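Local coordinates for protein glutathione transferase lambda1 (Populus trichocarpa, PDB 4PQH) that probably transfers glutathione to electrophilic substrates or acts as a thiol transferase, as a lambda-class glutathione transferase that binds glutathione covalently, at residues S18-V23 with W68-V73; S107-D111 with L165-L170; L122-T126 with L170-Y175; G161-L165 with W204-M208. The contacts are given in a common frame with arbitrary orientation. Numbering follows the deposited sequence.

Contact 1. Residues S18-V23 with W68-V73; sequences SEPPPV and WYKEKV
The indole of W68 lies flat beneath two consecutive prolines of the extended segment S18-V23. CA of P20 sits 3.5 Å from the centroid of the five-membered ring of W68, and CD of P21 is 3.4 Å from the centroid of its six-membered ring, both nearly on the ring normal and over the same face: a double CH-pi contact. W68 takes the p rotamer (chi1 55°), and its NE1, at the ring edge, donates a hydrogen bond of 3.0 Å to O of S18. Residues 19-22 are polyproline-like (phi -61 to -78°, psi 138 to 167°), whereas 68-73 is helical, with a wider pi-type turn at 69-73, where N of V73 makes a weak bond to O of W68 (3.4 Å) beside its regular bond to O of Y69 (3.0 Å). CA atoms come nearest at P20-W68 (6.2 Å) and V23-V73 (7.0 Å). One helical turn after W68, K72 brings NZ to 3.3 Å from CB of P20, and a water bridges it to the backbone, 2.5 Å from NZ and 2.9 Å from O of P21. CG2 of V23 packs on CG2 of V73 (3.9 Å). The N-terminal segment thus covers this helix of the thioredoxin-like domain before strand 28-32, whose Y31 touches W68 and V73. Proline C-H groups on an electron-rich indole, with one direct and one water-mediated polar link, imply a largely apolar clasp.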
loop_
_atom_site.group_PDB
_atom_site.type_symbol
_atom_site.label_atom_id
_atom_site.label_comp_id
_atom_site.label_asym_id
_atom_site.label_seq_id
_atom_site.Cartn_x
_atom_site.Cartn_y
_atom_site.Cartn_z
ATOM N N SER A 18 18.990 12.888 12.847
ATOM C CA SER A 18 19.338 13.096 11.446
ATOM C C SER A 18 19.155 14.549 11.026
ATOM O O SER A 18 18.252 15.237 11.499
ATOM C CB SER A 18 18.500 12.190 10.538
ATOM O OG SER A 18 18.763 10.820 10.795
ATOM N N GLU A 19 20.021 15.009 10.132
ATOM C CA GLU A 19 19.891 16.345 9.580
ATOM C C GLU A 19 18.801 16.303 8.518
ATOM O O GLU A 19 18.573 15.260 7.904
ATOM C CB GLU A 19 21.226 16.834 9.017
ATOM C CG GLU A 19 22.058 17.591 10.043
ATOM C CD GLU A 19 23.514 17.709 9.653
ATOM O OE1 GLU A 19 23.970 16.906 8.812
ATOM O OE2 GLU A 19 24.202 18.603 10.189
ATOM N N PRO A 20 18.100 17.427 8.320
ATOM C CA PRO A 20 16.983 17.455 7.374
ATOM C C PRO A 20 17.449 17.418 5.923
ATOM O O PRO A 20 18.502 17.962 5.604
ATOM C CB PRO A 20 16.310 18.796 7.674
ATOM C CG PRO A 20 17.406 19.645 8.215
ATOM C CD PRO A 20 18.272 18.718 9.009
ATOM N N PRO A 21 16.667 16.770 5.051
ATOM C CA PRO A 21 16.932 16.762 3.612
ATOM C C PRO A 21 16.571 18.130 3.039
ATOM O O PRO A 21 15.967 18.942 3.744
ATOM C CB PRO A 21 15.958 15.689 3.084
ATOM C CG PRO A 21 15.443 14.971 4.296
ATOM C CD PRO A 21 15.473 15.986 5.386
ATOM N N PRO A 22 17.003 18.397 1.804
ATOM C CA PRO A 22 16.479 19.584 1.142
ATOM C C PRO A 22 14.979 19.400 1.028
ATOM O O PRO A 22 14.515 18.293 0.766
ATOM C CB PRO A 22 17.121 19.523 -0.244
ATOM C CG PRO A 22 18.344 18.693 -0.067
ATOM C CD PRO A 22 17.991 17.682 0.977
ATOM N N VAL A 23 14.225 20.455 1.281
ATOM C CA VAL A 23 12.801 20.437 0.980
ATOM C C VAL A 23 12.470 21.418 -0.139
ATOM O O VAL A 23 12.901 22.571 -0.113
ATOM C CB VAL A 23 11.949 20.736 2.228
ATOM C CG1 VAL A 23 10.469 20.757 1.870
ATOM C CG2 VAL A 23 12.222 19.700 3.305
ATOM N N TRP A 68 12.174 17.587 12.285
ATOM C CA TRP A 68 12.050 18.341 11.038
ATOM C C TRP A 68 10.957 17.804 10.118
ATOM O O TRP A 68 10.532 18.499 9.200
ATOM C CB TRP A 68 13.390 18.462 10.284
ATOM C CG TRP A 68 14.112 17.165 9.970
ATOM C CD1 TRP A 68 15.261 16.713 10.554
ATOM C CD2 TRP A 68 13.750 16.177 8.986
ATOM N NE1 TRP A 68 15.632 15.508 10.004
ATOM C CE2 TRP A 68 14.726 15.161 9.037
ATOM C CE3 TRP A 68 12.700 16.057 8.067
ATOM C CZ2 TRP A 68 14.671 14.030 8.225
ATOM C CZ3 TRP A 68 12.651 14.932 7.254
ATOM C CH2 TRP A 68 13.632 13.935 7.339
ATOM N N TYR A 69 10.502 16.576 10.357
ATOM C CA TYR A 69 9.460 16.004 9.512
ATOM C C TYR A 69 8.156 16.765 9.708
ATOM O O TYR A 69 7.582 17.287 8.757
ATOM C CB TYR A 69 9.271 14.504 9.767
ATOM C CG TYR A 69 8.240 13.866 8.854
ATOM C CD1 TYR A 69 8.424 13.834 7.472
ATOM C CD2 TYR A 69 7.079 13.300 9.371
ATOM C CE1 TYR A 69 7.486 13.256 6.644
ATOM C CE2 TYR A 69 6.132 12.722 8.537
ATOM C CZ TYR A 69 6.343 12.708 7.174
ATOM O OH TYR A 69 5.406 12.133 6.339
ATOM N N LYS A 70 7.705 16.846 10.954
ATOM C CA LYS A 70 6.491 17.580 11.276
ATOM C C LYS A 70 6.678 19.077 11.028
ATOM O O LYS A 70 5.759 19.766 10.584
ATOM C CB LYS A 70 6.095 17.315 12.733
ATOM C CG LYS A 70 4.985 18.207 13.271
ATOM C CD LYS A 70 4.651 17.848 14.714
ATOM C CE LYS A 70 3.684 18.851 15.333
ATOM N NZ LYS A 70 2.412 18.950 14.563
ATOM N N GLU A 71 7.883 19.569 11.290
ATOM C CA GLU A 71 8.145 21.003 11.250
ATOM C C GLU A 71 8.403 21.554 9.846
ATOM O O GLU A 71 8.034 22.690 9.550
ATOM C CB GLU A 71 9.304 21.356 12.189
ATOM C CG GLU A 71 9.000 21.085 13.663
ATOM C CD GLU A 71 10.203 21.290 14.571
ATOM O OE1 GLU A 71 11.287 21.646 14.063
ATOM O OE2 GLU A 71 10.061 21.090 15.798
ATOM N N LYS A 72 9.023 20.759 8.982
ATOM C CA LYS A 72 9.448 21.272 7.679
ATOM C C LYS A 72 8.842 20.548 6.485
ATOM O O LYS A 72 8.816 21.085 5.377
ATOM C CB LYS A 72 10.971 21.229 7.566
ATOM C CG LYS A 72 11.683 22.097 8.581
ATOM C CD LYS A 72 13.170 21.815 8.580
ATOM C CE LYS A 72 13.702 21.739 7.163
ATOM N NZ LYS A 72 15.186 21.797 7.125
ATOM N N VAL A 73 8.366 19.330 6.704
ATOM C CA VAL A 73 7.899 18.504 5.599
ATOM C C VAL A 73 6.391 18.282 5.618
ATOM O O VAL A 73 5.688 18.665 4.682
ATOM C CB VAL A 73 8.605 17.140 5.585
ATOM C CG1 VAL A 73 8.089 16.298 4.436
ATOM C CG2 VAL A 73 10.110 17.321 5.475
HETATM O O HOH W 1 15.996 21.653 4.749
#

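Contact 2. Residues S107-D111 with L165-L170; sequences SLFPD and LGQFSL
One backbone hydrogen bond links the two loop segments: N of L170, in the first turn of helix 170-190, donates to O of L108 at 2.8 Å (151° at the hydrogen). It fixes the register, with CA atoms of L108 and S169 4.5 Å apart and O of L108 only 3.3 Å from CA of S169. Capping comes next. S169 (phi/psi -154/178°, chi1 p) is the N-cap of that helix: its OG accepts from N of V171, and D172 returns a side-chain bond to N of S169. The rest is apolar packing. L108 (m, t) sets CB 3.8 Å from CD2 of L170 and CD2 4.0 Å from CD2 of F168, at the edge of that ring. F109 (chi1 t) reaches L170, CD1 to CD1 4.0 Å, and CG of P110 lies 3.6 Å from CD1 of L165. Before the cap the chain turns at G166 (85/-86°), where a side chain would collide with the preceding carbonyl. L108 also touches T45 and C48 of helix 37-48, so the linker from the thioredoxin-like domain is held between both domains. The S169-x-x-D172 pattern starting this helix is consistent with the N-capping box known from glutathione transferases, though here S169 caps V171.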
loop_
_atom_site.group_PDB
_atom_site.type_symbol
_atom_site.label_atom_id
_atom_site.label_comp_id
_atom_site.label_asym_id
_atom_site.label_seq_id
_atom_site.Cartn_x
_atom_site.Cartn_y
_atom_site.Cartn_z
ATOM N N SER A 107 0.085 2.508 -16.870
ATOM C CA SER A 107 -1.100 2.936 -16.141
ATOM C C SER A 107 -1.586 1.828 -15.232
ATOM O O SER A 107 -1.713 0.677 -15.661
ATOM C CB SER A 107 -2.228 3.301 -17.109
ATOM O OG SER A 107 -3.436 3.540 -16.395
ATOM N N LEU A 108 -1.882 2.181 -13.983
ATOM C CA LEU A 108 -2.384 1.208 -13.020
ATOM C C LEU A 108 -3.870 1.398 -12.709
ATOM O O LEU A 108 -4.352 0.994 -11.651
ATOM C CB LEU A 108 -1.544 1.261 -11.740
ATOM C CG LEU A 108 -0.052 0.996 -11.967
ATOM C CD1 LEU A 108 0.724 1.245 -10.683
ATOM C CD2 LEU A 108 0.192 -0.419 -12.465
ATOM N N PHE A 109 -4.606 2.018 -13.622
ATOM C CA PHE A 109 -6.042 2.179 -13.410
ATOM C C PHE A 109 -6.758 2.111 -14.757
ATOM O O PHE A 109 -6.382 2.818 -15.696
ATOM C CB PHE A 109 -6.335 3.494 -12.681
ATOM C CG PHE A 109 -7.567 3.448 -11.811
ATOM C CD1 PHE A 109 -7.646 2.562 -10.742
ATOM C CD2 PHE A 109 -8.634 4.288 -12.051
ATOM C CE1 PHE A 109 -8.770 2.520 -9.930
ATOM C CE2 PHE A 109 -9.762 4.250 -11.248
ATOM C CZ PHE A 109 -9.829 3.366 -10.182
ATOM N N PRO A 110 -7.787 1.255 -14.860
ATOM C CA PRO A 110 -8.460 1.023 -16.143
ATOM C C PRO A 110 -9.372 2.164 -16.531
ATOM O O PRO A 110 -9.800 2.937 -15.675
ATOM C CB PRO A 110 -9.305 -0.218 -15.874
ATOM C CG PRO A 110 -9.627 -0.126 -14.412
ATOM C CD PRO A 110 -8.390 0.469 -13.768
ATOM N N ASP A 111 -9.678 2.239 -17.820
ATOM C CA ASP A 111 -10.562 3.260 -18.357
ATOM C C ASP A 111 -12.035 2.887 -18.275
ATOM O O ASP A 111 -12.902 3.761 -18.284
ATOM C CB ASP A 111 -10.203 3.549 -19.824
ATOM C CG ASP A 111 -10.620 2.415 -20.789
ATOM O OD1 ASP A 111 -10.091 1.284 -20.677
ATOM O OD2 ASP A 111 -11.456 2.659 -21.698
ATOM N N LEU A 165 -9.768 -5.899 -10.573
ATOM C CA LEU A 165 -10.412 -5.359 -11.767
ATOM C C LEU A 165 -10.051 -6.178 -12.997
ATOM O O LEU A 165 -10.053 -5.668 -14.110
ATOM C CB LEU A 165 -10.019 -3.898 -11.970
ATOM C CG LEU A 165 -10.197 -3.025 -10.726
ATOM C CD1 LEU A 165 -9.806 -1.608 -11.087
ATOM C CD2 LEU A 165 -11.626 -3.094 -10.184
ATOM N N GLY A 166 -9.762 -7.456 -12.794
ATOM C CA GLY A 166 -9.293 -8.313 -13.871
ATOM C C GLY A 166 -7.792 -8.144 -14.019
ATOM O O GLY A 166 -6.999 -8.883 -13.432
ATOM N N GLN A 167 -7.388 -7.151 -14.793
ATOM C CA GLN A 167 -5.968 -6.872 -14.879
ATOM C C GLN A 167 -5.502 -6.045 -13.675
ATOM O O GLN A 167 -6.297 -5.378 -12.989
ATOM C CB GLN A 167 -5.603 -6.229 -16.220
ATOM C CG GLN A 167 -5.705 -7.190 -17.430
ATOM C CD GLN A 167 -4.674 -8.316 -17.390
ATOM O OE1 GLN A 167 -3.485 -8.095 -17.612
ATOM N NE2 GLN A 167 -5.133 -9.532 -17.121
ATOM N N PHE A 168 -4.210 -6.151 -13.393
ATOM C CA PHE A 168 -3.564 -5.520 -12.239
ATOM C C PHE A 168 -3.849 -4.016 -12.145
ATOM O O PHE A 168 -3.825 -3.298 -13.152
ATOM C CB PHE A 168 -2.060 -5.775 -12.349
ATOM C CG PHE A 168 -1.263 -5.317 -11.166
ATOM C CD1 PHE A 168 -1.280 -6.032 -9.984
ATOM C CD2 PHE A 168 -0.443 -4.204 -11.263
ATOM C CE1 PHE A 168 -0.537 -5.604 -8.892
ATOM C CE2 PHE A 168 0.325 -3.789 -10.179
ATOM C CZ PHE A 168 0.277 -4.499 -8.995
ATOM N N SER A 169 -4.118 -3.533 -10.929
ATOM C CA SER A 169 -4.444 -2.124 -10.734
ATOM C C SER A 169 -4.100 -1.632 -9.344
ATOM O O SER A 169 -3.670 -2.392 -8.471
ATOM C CB SER A 169 -5.938 -1.886 -10.962
ATOM O OG SER A 169 -6.701 -2.286 -9.822
ATOM N N LEU A 170 -4.336 -0.348 -9.142
ATOM C CA LEU A 170 -4.174 0.281 -7.839
ATOM C C LEU A 170 -4.972 -0.401 -6.752
ATOM O O LEU A 170 -4.612 -0.293 -5.581
ATOM C CB LEU A 170 -4.598 1.742 -7.900
ATOM C CG LEU A 170 -3.761 2.648 -8.793
ATOM C CD1 LEU A 170 -4.392 4.021 -8.844
ATOM C CD2 LEU A 170 -2.309 2.713 -8.312
#

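Contact 3. Residues L122-T126 with L170-Y175; sequences LFSYT and LVDIAY
Two helical segments run side by side, 122-126 of helix 113-137 and 170-175 of helix 170-190, with axes 10.3 Å apart at closest approach and 11° from parallel. CA atoms pair F123 with V171 (6.8 Å) and T126 with Y175 (7.4 Å). L122 (m, t) points toward the partner helix and places CD1 3.8 Å from CG1 of V171. The ring of F123 (chi1 m) swings back between the helices: its CZ is 3.8 Å from CG2 of V171, an off-centre CH-pi approach, and its CE1 lies 4.0 Å from CB of A174, which meets the ring edge. Such near-parallel packing belongs to the all-helical C-terminal domain of glutathione transferases, here deep in the chain. Y175 (chi1 -79°, m) crosses to the other helix and donates from OH to O of L122 at 2.7 Å, while CG2 of T126 packs 3.5 Å from its CZ. Y125 stacks on Y150 of helix 144-154, and F129, further along helix 113-137, meets the ring of Y175 edge-to-face.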
loop_
_atom_site.group_PDB
_atom_site.type_symbol
_atom_site.label_atom_id
_atom_site.label_comp_id
_atom_site.label_asym_id
_atom_site.label_seq_id
_atom_site.Cartn_x
_atom_site.Cartn_y
_atom_site.Cartn_z
ATOM N N LEU A 122 -14.409 -0.914 -3.804
ATOM C CA LEU A 122 -13.343 -1.639 -3.116
ATOM C C LEU A 122 -12.418 -0.725 -2.321
ATOM O O LEU A 122 -11.977 -1.083 -1.228
ATOM C CB LEU A 122 -12.545 -2.477 -4.114
ATOM C CG LEU A 122 -13.349 -3.629 -4.716
ATOM C CD1 LEU A 122 -12.483 -4.400 -5.696
ATOM C CD2 LEU A 122 -13.892 -4.535 -3.621
ATOM N N PHE A 123 -12.122 0.451 -2.854
ATOM C CA PHE A 123 -11.391 1.451 -2.076
ATOM C C PHE A 123 -12.161 1.830 -0.813
ATOM O O PHE A 123 -11.577 1.964 0.263
ATOM C CB PHE A 123 -11.124 2.707 -2.902
ATOM C CG PHE A 123 -10.069 2.534 -3.956
ATOM C CD1 PHE A 123 -8.890 1.860 -3.682
ATOM C CD2 PHE A 123 -10.255 3.071 -5.220
ATOM C CE1 PHE A 123 -7.916 1.704 -4.661
ATOM C CE2 PHE A 123 -9.286 2.919 -6.204
ATOM C CZ PHE A 123 -8.116 2.235 -5.921
ATOM N N SER A 124 -13.474 1.993 -0.955
ATOM C CA SER A 124 -14.332 2.377 0.167
ATOM C C SER A 124 -14.350 1.287 1.223
ATOM O O SER A 124 -14.548 1.560 2.403
ATOM C CB SER A 124 -15.756 2.631 -0.322
ATOM O OG SER A 124 -15.845 3.841 -1.058
ATOM N N TYR A 125 -14.149 0.048 0.794
ATOM C CA TYR A 125 -14.182 -1.090 1.709
ATOM C C TYR A 125 -12.905 -1.265 2.536
ATOM O O TYR A 125 -12.898 -2.016 3.516
ATOM C CB TYR A 125 -14.494 -2.379 0.929
ATOM C CG TYR A 125 -14.717 -3.586 1.808
ATOM C CD1 TYR A 125 -15.886 -3.727 2.547
ATOM C CD2 TYR A 125 -13.754 -4.578 1.912
ATOM C CE1 TYR A 125 -16.091 -4.828 3.354
ATOM C CE2 TYR A 125 -13.951 -5.684 2.720
ATOM C CZ TYR A 125 -15.123 -5.803 3.438
ATOM O OH TYR A 125 -15.325 -6.901 4.250
ATOM N N THR A 126 -11.827 -0.573 2.170
ATOM C CA THR A 126 -10.537 -0.791 2.840
ATOM C C THR A 126 -10.576 -0.568 4.351
ATOM O O THR A 126 -9.966 -1.329 5.094
ATOM C CB THR A 126 -9.379 0.049 2.237
ATOM O OG1 THR A 126 -9.704 1.441 2.297
ATOM C CG2 THR A 126 -9.086 -0.373 0.792
ATOM N N LEU A 170 -4.336 -0.348 -9.142
ATOM C CA LEU A 170 -4.174 0.281 -7.839
ATOM C C LEU A 170 -4.972 -0.401 -6.752
ATOM O O LEU A 170 -4.612 -0.293 -5.581
ATOM C CB LEU A 170 -4.598 1.742 -7.900
ATOM C CG LEU A 170 -3.761 2.648 -8.793
ATOM C CD1 LEU A 170 -4.392 4.021 -8.844
ATOM C CD2 LEU A 170 -2.309 2.713 -8.312
ATOM N N VAL A 171 -6.063 -1.072 -7.106
ATOM C CA VAL A 171 -6.867 -1.736 -6.081
ATOM C C VAL A 171 -6.080 -2.881 -5.442
ATOM O O VAL A 171 -6.101 -3.067 -4.220
ATOM C CB VAL A 171 -8.218 -2.271 -6.622
ATOM C CG1 VAL A 171 -9.040 -2.879 -5.482
ATOM C CG2 VAL A 171 -9.008 -1.168 -7.302
ATOM N N ASP A 172 -5.377 -3.648 -6.266
ATOM C CA ASP A 172 -4.555 -4.734 -5.741
ATOM C C ASP A 172 -3.445 -4.172 -4.859
ATOM O O ASP A 172 -3.167 -4.690 -3.776
ATOM C CB ASP A 172 -3.978 -5.556 -6.893
ATOM C CG ASP A 172 -5.038 -5.950 -7.871
ATOM O OD1 ASP A 172 -5.892 -6.783 -7.514
ATOM O OD2 ASP A 172 -5.047 -5.366 -8.975
ATOM N N ILE A 173 -2.833 -3.094 -5.322
ATOM C CA ILE A 173 -1.790 -2.418 -4.567
ATOM C C ILE A 173 -2.289 -1.908 -3.197
ATOM O O ILE A 173 -1.587 -2.006 -2.187
ATOM C CB ILE A 173 -1.202 -1.276 -5.394
ATOM C CG1 ILE A 173 -0.491 -1.859 -6.621
ATOM C CG2 ILE A 173 -0.244 -0.447 -4.566
ATOM C CD1 ILE A 173 -0.023 -0.810 -7.619
ATOM N N ALA A 174 -3.508 -1.388 -3.164
ATOM C CA ALA A 174 -4.077 -0.884 -1.920
ATOM C C ALA A 174 -4.197 -1.995 -0.873
ATOM O O ALA A 174 -3.932 -1.782 0.313
ATOM C CB ALA A 174 -5.426 -0.255 -2.187
ATOM N N TYR A 175 -4.600 -3.181 -1.305
ATOM C CA TYR A 175 -4.816 -4.299 -0.388
ATOM C C TYR A 175 -3.571 -5.111 -0.050
ATOM O O TYR A 175 -3.506 -5.706 1.023
ATOM C CB TYR A 175 -5.920 -5.222 -0.915
ATOM C CG TYR A 175 -7.306 -4.690 -0.661
ATOM C CD1 TYR A 175 -7.959 -4.990 0.518
ATOM C CD2 TYR A 175 -7.951 -3.857 -1.579
ATOM C CE1 TYR A 175 -9.209 -4.504 0.780
ATOM C CE2 TYR A 175 -9.212 -3.361 -1.326
ATOM C CZ TYR A 175 -9.839 -3.691 -0.139
ATOM O OH TYR A 175 -11.097 -3.214 0.152
#

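Contact 4. Residues G161-L165 with W204-M208; sequences GPFFL and WIEEM
An aromatic cluster of F163, F164 and W204 joins the loop before helix 170-190 to helix 199-208 in the helical domain. The loop segment is irregular: P162 (phi/psi -88/1°) turns the chain, F163 is extended (-103/175°), and F164 has helical angles (-57/-40°). Residues 204-208 form a regular turn, with N of M208 bonded to O of W204 at 2.8 Å. CA atoms of P162 and W204 come nearest, 6.0 Å apart. W204 (chi1 t, chi2 93°) extends its indole toward the loop. F163 (chi1 m) turns an edge to the face of the five-membered ring of W204, an offset edge-to-face pair with centroids 5.7 Å apart and planes at 79°. F164 (chi1 m) meets the same ring obliquely, at 4.9 Å between centroids and 53° between planes, with CE2 3.7 Å from NE1 of W204. That NE1 donates to the carboxylate of D172, which also accepts from N of F164, so loop and helix share one buried acceptor on helix 170-190. M208 adds a Met-aromatic contact, SD 3.6 Å from CE1 of F163, oblique to the ring. Toward the surface CG of P162 packs on CG of E207 (3.9 Å), and CB of E207 lies 3.8 Å from CZ of F163; the carboxylate of E207 forms a salt bridge with K210. Such packing belongs to the C-terminal glutathione transferase domain, built around the N-terminal end of its core helix.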
loop_
_atom_site.group_PDB
_atom_site.type_symbol
_atom_site.label_atom_id
_atom_site.label_comp_id
_atom_site.label_asym_id
_atom_site.label_seq_id
_atom_site.Cartn_x
_atom_site.Cartn_y
_atom_site.Cartn_z
ATOM N N GLY A 161 -8.920 -11.342 -15.696
ATOM C CA GLY A 161 -7.627 -11.462 -15.053
ATOM C C GLY A 161 -7.827 -11.879 -13.609
ATOM O O GLY A 161 -8.959 -11.970 -13.153
ATOM N N PRO A 162 -6.727 -12.159 -12.892
ATOM C CA PRO A 162 -6.807 -12.702 -11.532
ATOM C C PRO A 162 -6.898 -11.635 -10.447
ATOM O O PRO A 162 -6.958 -11.967 -9.258
ATOM C CB PRO A 162 -5.493 -13.478 -11.408
ATOM C CG PRO A 162 -4.529 -12.703 -12.244
ATOM C CD PRO A 162 -5.339 -12.136 -13.393
ATOM N N PHE A 163 -6.919 -10.372 -10.853
ATOM C CA PHE A 163 -6.870 -9.259 -9.904
ATOM C C PHE A 163 -8.247 -8.648 -9.716
ATOM O O PHE A 163 -9.206 -9.075 -10.343
ATOM C CB PHE A 163 -5.844 -8.233 -10.388
ATOM C CG PHE A 163 -4.444 -8.772 -10.401
ATOM C CD1 PHE A 163 -3.781 -9.052 -9.218
ATOM C CD2 PHE A 163 -3.797 -9.031 -11.592
ATOM C CE1 PHE A 163 -2.488 -9.555 -9.240
ATOM C CE2 PHE A 163 -2.510 -9.525 -11.606
ATOM C CZ PHE A 163 -1.861 -9.797 -10.437
ATOM N N PHE A 164 -8.371 -7.683 -8.807
ATOM C CA PHE A 164 -9.691 -7.145 -8.482
ATOM C C PHE A 164 -10.464 -6.592 -9.673
ATOM O O PHE A 164 -11.671 -6.806 -9.781
ATOM C CB PHE A 164 -9.613 -6.083 -7.382
ATOM C CG PHE A 164 -9.367 -6.642 -6.008
ATOM C CD1 PHE A 164 -10.359 -7.346 -5.347
ATOM C CD2 PHE A 164 -8.146 -6.457 -5.387
ATOM C CE1 PHE A 164 -10.133 -7.861 -4.077
ATOM C CE2 PHE A 164 -7.915 -6.957 -4.113
ATOM C CZ PHE A 164 -8.911 -7.663 -3.462
ATOM N N LEU A 165 -9.768 -5.899 -10.573
ATOM C CA LEU A 165 -10.412 -5.359 -11.767
ATOM C C LEU A 165 -10.051 -6.178 -12.997
ATOM O O LEU A 165 -10.053 -5.668 -14.110
ATOM C CB LEU A 165 -10.019 -3.898 -11.970
ATOM C CG LEU A 165 -10.197 -3.025 -10.726
ATOM C CD1 LEU A 165 -9.806 -1.608 -11.087
ATOM C CD2 LEU A 165 -11.626 -3.094 -10.184
ATOM N N TRP A 204 -5.033 -14.911 -6.087
ATOM C CA TRP A 204 -4.635 -13.508 -6.025
ATOM C C TRP A 204 -3.308 -13.371 -5.279
ATOM O O TRP A 204 -2.404 -12.664 -5.717
ATOM C CB TRP A 204 -5.726 -12.686 -5.334
ATOM C CG TRP A 204 -5.445 -11.212 -5.275
ATOM C CD1 TRP A 204 -5.837 -10.267 -6.176
ATOM C CD2 TRP A 204 -4.733 -10.515 -4.244
ATOM N NE1 TRP A 204 -5.401 -9.025 -5.784
ATOM C CE2 TRP A 204 -4.730 -9.147 -4.594
ATOM C CE3 TRP A 204 -4.097 -10.915 -3.062
ATOM C CZ2 TRP A 204 -4.104 -8.179 -3.807
ATOM C CZ3 TRP A 204 -3.486 -9.950 -2.281
ATOM C CH2 TRP A 204 -3.495 -8.601 -2.653
ATOM N N ILE A 205 -3.184 -14.063 -4.150
ATOM C CA ILE A 205 -1.955 -14.010 -3.382
ATOM C C ILE A 205 -0.788 -14.566 -4.203
ATOM O O ILE A 205 0.298 -13.970 -4.243
ATOM C CB ILE A 205 -2.118 -14.738 -2.032
ATOM C CG1 ILE A 205 -3.122 -13.992 -1.143
ATOM C CG2 ILE A 205 -0.768 -14.862 -1.325
ATOM C CD1 ILE A 205 -3.547 -14.801 0.055
ATOM N N GLU A 206 -1.021 -15.690 -4.881
ATOM C CA GLU A 206 0.022 -16.265 -5.723
ATOM C C GLU A 206 0.443 -15.313 -6.845
ATOM O O GLU A 206 1.635 -15.179 -7.133
ATOM C CB GLU A 206 -0.394 -17.622 -6.301
ATOM C CG GLU A 206 0.692 -18.260 -7.153
ATOM C CD GLU A 206 0.374 -19.681 -7.558
ATOM O OE1 GLU A 206 -0.821 -20.037 -7.613
ATOM O OE2 GLU A 206 1.328 -20.442 -7.822
ATOM N N GLU A 207 -0.526 -14.641 -7.458
ATOM C CA GLU A 207 -0.214 -13.735 -8.550
ATOM C C GLU A 207 0.484 -12.460 -8.072
ATOM O O GLU A 207 1.396 -11.960 -8.735
ATOM C CB GLU A 207 -1.479 -13.434 -9.344
ATOM C CG GLU A 207 -2.025 -14.677 -10.081
ATOM C CD GLU A 207 -0.980 -15.351 -10.966
ATOM O OE1 GLU A 207 -0.332 -14.644 -11.776
ATOM O OE2 GLU A 207 -0.794 -16.584 -10.837
ATOM N N MET A 208 0.064 -11.939 -6.924
ATOM C CA MET A 208 0.740 -10.784 -6.343
ATOM C C MET A 208 2.190 -11.107 -6.051
ATOM O O MET A 208 3.085 -10.296 -6.297
ATOM C CB MET A 208 0.057 -10.354 -5.051
ATOM C CG MET A 208 -1.209 -9.574 -5.279
ATOM S SD MET A 208 -0.960 -8.096 -6.291
ATOM C CE MET A 208 0.366 -7.260 -5.416
#

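In the fold
From the N terminus, contact 1 comes first: it folds the segment before strand 28-32 onto helix 67-73, closing a loop that holds the first two strands of the thioredoxin-like sheet. It ends before the others open, and its centre lies about 30 to 38 Å from theirs. The remaining three cross one another along the chain and cluster, centres about 11 to 12 Å apart. Contact 2 ties the interdomain linker to the start of helix 170-190; contact 3 shares L170 with it and pairs that helix with helix 113-137; contact 4 shares L165 with contact 2 and brings in helix 199-208. D172 links contacts 3 and 4, and F168 of contact 2 packs against both.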